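Local coordinates for ORF14 (Streptomyces clavuligerus, PDB 2WPW), which probably works as an acyltransferase of the tandem GCN5-related N-acetyltransferase type and binds acetyl-CoA, at residues 181-186 against 239-244; 269-274 against 282-287. All coordinates share one frame; numbering follows the deposited sequence.

Both contacts belong to the C-terminal GNAT half of the chain, and neither lies at the acetyl-CoA site, which is in the N-terminal half. Interaction 1 pairs strand 180-185, outermost within this chain, with strand 234-242 and relies on main-chain hydrogen bonds; it is partly buried. Interaction 2 lays helix 280-295 against strand 263-271, smaller in area and a surface contact, mainly through side chains. Strand 247-256 runs between the inner strands of the two contacts. The helix joins them directly: L284, which reaches strand 263-271 in interaction 2, also packs on A240 of interaction 1 (L284 CD1 to A240 CB 3.9 Å), while A287 meets L182.

Interaction 1 (181-186 against 239-244); sequences SLVTWG and GAVHDA
S181 and V241 form an antiparallel hydrogen-bonded pair, with V241 N giving an almost straight bond to S181 O (2.8 Å, 175° at the hydrogen) and S181 N answering to V241 O at 2.9 Å in the carbonyl plane. Two residues along, V183 and G239 repeat the exchange: V183 N binds G239 O at 2.8 Å, and G239 N binds V183 O, both donors tilted out of the carbonyl plane. S181 OG adds a hydrogen bond to D243 OD2 just past the strand end, although its modelled length is too short to be taken literally. Between the two pairs, L182 faces A240 as a non-hydrogen-bonded pair, L182 CD2 lying 4.0 Å from A240 CB, and helix 280-295 packs over this face.

On the reverse face V183 CG1 touches V241 CG2 at 3.9 Å, the two side chains crossing nearly at right angles, with Y193 of helix 191-199 against both. V183 CG2, set between its own backbone N and carbonyl carbon (chi1 of CG1 -62°), reaches G239 CA at 3.5 Å, and W185 CZ3 approaches the same CA at 4.2 Å. G239 has no side chain, and V183 CG2 and the W185 ring take up the space over its CA. In this antiparallel pairing of the first two strands of a GNAT fold, backbone bonds carry the contact, while A240 lies under helix 280-295.

Interaction 2 (269-274 against 282-287); sequences TVVHRE and TLLKLA
K285 and T269 meet where helix 280-295 lies against strand 263-271, in the beta-alpha-beta unit that continues into strand 301-307. In GNAT proteins this strand-turn-helix is the usual place for acyl-CoA binding; here acetyl-CoA is seen at the corresponding turn of the N-terminal half, among R98 to R103, and the present contact lies away from it.

The lysine leaves the helix with CG beside its backbone N (chi1 -73°) and then runs extended to the amine, so that successive methylenes pass obliquely across the threonine. CB stays clear of the strand. CG comes to 3.4 Å from T269 OG1, whereas CD, on the other limb of the zigzag, stands back at 3.9 Å from that oxygen. CE returns to it at 3.3 Å and also lies 3.7 Å from T269 CB. NZ then carries on past the threonine, 4.5 Å from its OG1. These are methylene contacts with the oxygen; the hydrogen bond of the hydroxyl goes to T252 OG1 on strand 247-256. V316 and N317 of helix 311-318 also touch the lysine. With an alanine here, the methylenes beyond CB would be gone, and the T269 hydroxyl and its CB would probably lose their cover from the helix, opening a gap toward helix 311-318.

One residue earlier, L284 points at the strand and makes looser contact. Its CB approaches T269 CG2, the methyl set anti to the threonine's backbone N, at 4.5 Å. L284 also touches T252 on strand 247-256. Its inward branch ends in CD2, which lies 4.4 Å from V271 CG2.

Interaction 1 (181-186 against 239-244)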
loop_
_atom_site.group_PDB
_atom_site.type_symbol
_atom_site.label_atom_id
_atom_site.label_comp_id
_atom_site.label_asym_id
_atom_site.label_seq_id
_atom_site.Cartn_x
_atom_site.Cartn_y
_atom_site.Cartn_z
ATOM N N SER A 181 25.988 -15.419 -0.106
ATOM C CA SER A 181 25.026 -16.541 -0.127
ATOM C C SER A 181 23.587 -16.025 -0.074
ATOM O O SER A 181 23.345 -14.915 0.411
ATOM C CB SER A 181 25.171 -17.401 1.125
ATOM O OG SER A 181 26.499 -17.714 1.371
ATOM N N LEU A 182 22.602 -16.801 -0.478
ATOM C CA LEU A 182 21.238 -16.298 -0.303
ATOM C C LEU A 182 20.581 -16.898 0.919
ATOM O O LEU A 182 20.907 -18.011 1.314
ATOM C CB LEU A 182 20.403 -16.616 -1.515
ATOM C CG LEU A 182 21.015 -15.958 -2.742
ATOM C CD1 LEU A 182 20.232 -16.256 -4.083
ATOM C CD2 LEU A 182 21.117 -14.476 -2.419
ATOM N N VAL A 183 19.653 -16.176 1.525
ATOM C CA VAL A 183 18.807 -16.742 2.613
ATOM C C VAL A 183 17.335 -16.330 2.333
ATOM O O VAL A 183 17.101 -15.414 1.563
ATOM C CB VAL A 183 19.195 -16.184 3.955
ATOM C CG1 VAL A 183 20.614 -16.546 4.276
ATOM C CG2 VAL A 183 19.063 -14.654 3.908
ATOM N N THR A 184 16.371 -17.022 2.952
ATOM C CA THR A 184 14.960 -16.686 2.820
ATOM C C THR A 184 14.244 -16.757 4.142
ATOM O O THR A 184 14.634 -17.474 5.031
ATOM C CB THR A 184 14.273 -17.571 1.841
ATOM O OG1 THR A 184 14.377 -18.904 2.308
ATOM C CG2 THR A 184 15.013 -17.550 0.568
ATOM N N TRP A 185 13.185 -15.971 4.265
ATOM C CA TRP A 185 12.265 -16.085 5.380
ATOM C C TRP A 185 10.835 -15.684 4.935
ATOM O O TRP A 185 10.635 -15.246 3.791
ATOM C CB TRP A 185 12.790 -15.254 6.543
ATOM C CG TRP A 185 12.882 -13.776 6.342
ATOM C CD1 TRP A 185 11.890 -12.851 6.537
ATOM C CD2 TRP A 185 14.059 -13.021 5.976
ATOM N NE1 TRP A 185 12.374 -11.558 6.311
ATOM C CE2 TRP A 185 13.694 -11.634 5.976
ATOM C CE3 TRP A 185 15.391 -13.381 5.673
ATOM C CZ2 TRP A 185 14.601 -10.613 5.686
ATOM C CZ3 TRP A 185 16.290 -12.369 5.358
ATOM C CH2 TRP A 185 15.873 -10.980 5.350
ATOM N N GLY A 186 9.863 -15.807 5.835
ATOM C CA GLY A 186 8.455 -15.619 5.548
ATOM C C GLY A 186 7.936 -14.339 6.182
ATOM O O GLY A 186 8.584 -13.255 6.049
ATOM N N GLY A 239 17.129 -12.919 1.286
ATOM C CA GLY A 239 18.265 -12.089 1.709
ATOM C C GLY A 239 19.596 -12.417 1.029
ATOM O O GLY A 239 19.848 -13.567 0.670
ATOM N N ALA A 240 20.464 -11.415 0.850
ATOM C CA ALA A 240 21.841 -11.719 0.422
ATOM C C ALA A 240 22.861 -11.503 1.565
ATOM O O ALA A 240 22.955 -10.417 2.123
ATOM C CB ALA A 240 22.206 -10.948 -0.828
ATOM N N VAL A 241 23.599 -12.548 1.925
ATOM C CA VAL A 241 24.574 -12.436 3.042
ATOM C C VAL A 241 26.010 -12.403 2.541
ATOM O O VAL A 241 26.393 -13.156 1.626
ATOM C CB VAL A 241 24.451 -13.558 4.116
ATOM C CG1 VAL A 241 25.543 -13.403 5.162
ATOM C CG2 VAL A 241 23.084 -13.547 4.827
ATOM N N HIS A 242 26.806 -11.503 3.097
ATOM C CA HIS A 242 28.274 -11.500 2.780
ATOM C C HIS A 242 29.016 -12.475 3.678
ATOM O O HIS A 242 29.111 -12.234 4.871
ATOM C CB HIS A 242 28.876 -10.111 2.992
ATOM C CG HIS A 242 30.303 -10.011 2.583
ATOM N ND1 HIS A 242 31.317 -9.752 3.484
ATOM C CD2 HIS A 242 30.895 -10.154 1.374
ATOM C CE1 HIS A 242 32.477 -9.722 2.845
ATOM N NE2 HIS A 242 32.249 -9.968 1.563
ATOM N N ASP A 243 29.533 -13.554 3.113
ATOM C CA ASP A 243 29.952 -14.716 3.915
ATOM C C ASP A 243 31.067 -14.419 4.915
ATOM O O ASP A 243 30.955 -14.736 6.113
ATOM C CB ASP A 243 30.348 -15.884 2.997
ATOM C CG ASP A 243 29.132 -16.490 2.227
ATOM O OD1 ASP A 243 29.303 -16.865 1.039
ATOM O OD2 ASP A 243 28.016 -16.607 2.811
ATOM N N ALA A 244 32.146 -13.811 4.427
ATOM C CA ALA A 244 33.301 -13.434 5.273
ATOM C C ALA A 244 32.949 -12.479 6.435
ATOM O O ALA A 244 33.593 -12.523 7.492
ATOM C CB ALA A 244 34.402 -12.837 4.414
#

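Interaction 2 (269-274 against 282-287)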
loop_
_atom_site.group_PDB
_atom_site.type_symbol
_atom_site.label_atom_id
_atom_site.label_comp_id
_atom_site.label_asym_id
_atom_site.label_seq_id
_atom_site.Cartn_x
_atom_site.Cartn_y
_atom_site.Cartn_z
ATOM N N THR A 269 13.308 -3.206 -2.793
ATOM C CA THR A 269 14.563 -3.940 -2.780
ATOM C C THR A 269 15.640 -3.045 -2.187
ATOM O O THR A 269 15.875 -1.955 -2.666
ATOM C CB THR A 269 14.979 -4.362 -4.189
ATOM O OG1 THR A 269 14.020 -5.295 -4.720
ATOM C CG2 THR A 269 16.333 -5.024 -4.177
ATOM N N VAL A 270 16.286 -3.483 -1.123
ATOM C CA VAL A 270 17.317 -2.687 -0.492
ATOM C C VAL A 270 18.692 -3.335 -0.605
ATOM O O VAL A 270 18.874 -4.537 -0.321
ATOM C CB VAL A 270 16.980 -2.507 0.992
ATOM C CG1 VAL A 270 17.997 -1.566 1.693
ATOM C CG2 VAL A 270 15.616 -1.913 1.126
ATOM N N VAL A 271 19.684 -2.552 -0.984
ATOM C CA VAL A 271 21.050 -3.048 -0.981
ATOM C C VAL A 271 21.985 -2.104 -0.191
ATOM O O VAL A 271 22.059 -0.900 -0.447
ATOM C CB VAL A 271 21.567 -3.272 -2.422
ATOM C CG1 VAL A 271 23.028 -3.721 -2.425
ATOM C CG2 VAL A 271 20.706 -4.302 -3.146
ATOM N N HIS A 272 22.705 -2.665 0.774
ATOM C CA HIS A 272 23.605 -1.872 1.579
ATOM C C HIS A 272 24.672 -1.116 0.781
ATOM O O HIS A 272 25.320 -1.689 -0.101
ATOM C CB HIS A 272 24.317 -2.791 2.535
ATOM C CG HIS A 272 25.087 -2.072 3.594
ATOM N ND1 HIS A 272 26.464 -2.016 3.598
ATOM C CD2 HIS A 272 24.672 -1.393 4.694
ATOM C CE1 HIS A 272 26.868 -1.352 4.664
ATOM N NE2 HIS A 272 25.801 -0.948 5.335
ATOM N N ARG A 273 24.894 0.142 1.146
ATOM C CA ARG A 273 25.920 0.978 0.543
ATOM C C ARG A 273 27.240 0.290 0.224
ATOM O O ARG A 273 27.860 0.624 -0.779
ATOM C CB ARG A 273 26.170 2.201 1.426
ATOM C CG ARG A 273 24.951 3.183 1.413
ATOM C CD ARG A 273 25.082 4.405 2.328
ATOM N NE ARG A 273 24.946 4.016 3.734
ATOM C CZ ARG A 273 25.859 3.313 4.407
ATOM N NH1 ARG A 273 26.980 2.909 3.802
ATOM N NH2 ARG A 273 25.651 3.004 5.684
ATOM N N GLU A 274 27.697 -0.642 1.070
ATOM C CA GLU A 274 29.039 -1.245 0.853
ATOM C C GLU A 274 29.015 -2.495 -0.004
ATOM O O GLU A 274 30.047 -3.066 -0.280
ATOM C CB GLU A 274 29.766 -1.550 2.165
ATOM C CG GLU A 274 30.141 -0.294 2.947
ATOM C CD GLU A 274 30.521 -0.625 4.393
ATOM O OE1 GLU A 274 30.222 0.197 5.312
ATOM O OE2 GLU A 274 31.115 -1.722 4.603
ATOM N N THR A 282 19.206 -7.153 -8.834
ATOM C CA THR A 282 18.504 -8.000 -9.753
ATOM C C THR A 282 18.471 -9.472 -9.257
ATOM O O THR A 282 17.469 -10.166 -9.407
ATOM C CB THR A 282 19.116 -7.934 -11.136
ATOM O OG1 THR A 282 18.908 -6.617 -11.669
ATOM C CG2 THR A 282 18.421 -8.961 -12.030
ATOM N N LEU A 283 19.572 -9.934 -8.674
ATOM C CA LEU A 283 19.627 -11.270 -8.078
ATOM C C LEU A 283 18.505 -11.524 -7.028
ATOM O O LEU A 283 17.774 -12.545 -7.109
ATOM C CB LEU A 283 20.990 -11.475 -7.462
ATOM C CG LEU A 283 21.208 -12.809 -6.764
ATOM C CD1 LEU A 283 20.963 -13.930 -7.755
ATOM C CD2 LEU A 283 22.620 -12.872 -6.118
ATOM N N LEU A 284 18.350 -10.579 -6.101
ATOM C CA LEU A 284 17.297 -10.605 -5.069
ATOM C C LEU A 284 15.858 -10.690 -5.633
ATOM O O LEU A 284 15.069 -11.594 -5.274
ATOM C CB LEU A 284 17.435 -9.370 -4.204
ATOM C CG LEU A 284 18.204 -9.519 -2.900
ATOM C CD1 LEU A 284 18.865 -10.781 -2.781
ATOM C CD2 LEU A 284 19.194 -8.402 -2.593
ATOM N N LYS A 285 15.544 -9.768 -6.536
ATOM C CA LYS A 285 14.276 -9.751 -7.228
ATOM C C LYS A 285 14.008 -11.061 -7.947
ATOM O O LYS A 285 12.933 -11.674 -7.800
ATOM C CB LYS A 285 14.255 -8.598 -8.241
ATOM C CG LYS A 285 14.127 -7.214 -7.582
ATOM C CD LYS A 285 14.264 -6.077 -8.566
ATOM C CE LYS A 285 14.771 -4.824 -7.878
ATOM N NZ LYS A 285 14.880 -3.644 -8.820
ATOM N N LEU A 286 14.975 -11.511 -8.728
ATOM C CA LEU A 286 14.733 -12.721 -9.504
ATOM C C LEU A 286 14.592 -13.953 -8.574
ATOM O O LEU A 286 13.585 -14.681 -8.676
ATOM C CB LEU A 286 15.780 -12.912 -10.619
ATOM C CG LEU A 286 15.521 -11.955 -11.774
ATOM C CD1 LEU A 286 16.551 -12.080 -12.951
ATOM C CD2 LEU A 286 14.057 -12.163 -12.255
ATOM N N ALA A 287 15.556 -14.140 -7.645
ATOM C CA ALA A 287 15.520 -15.255 -6.700
ATOM C C ALA A 287 14.288 -15.318 -5.808
ATOM O O ALA A 287 13.811 -16.427 -5.473
ATOM C CB ALA A 287 16.745 -15.262 -5.821
#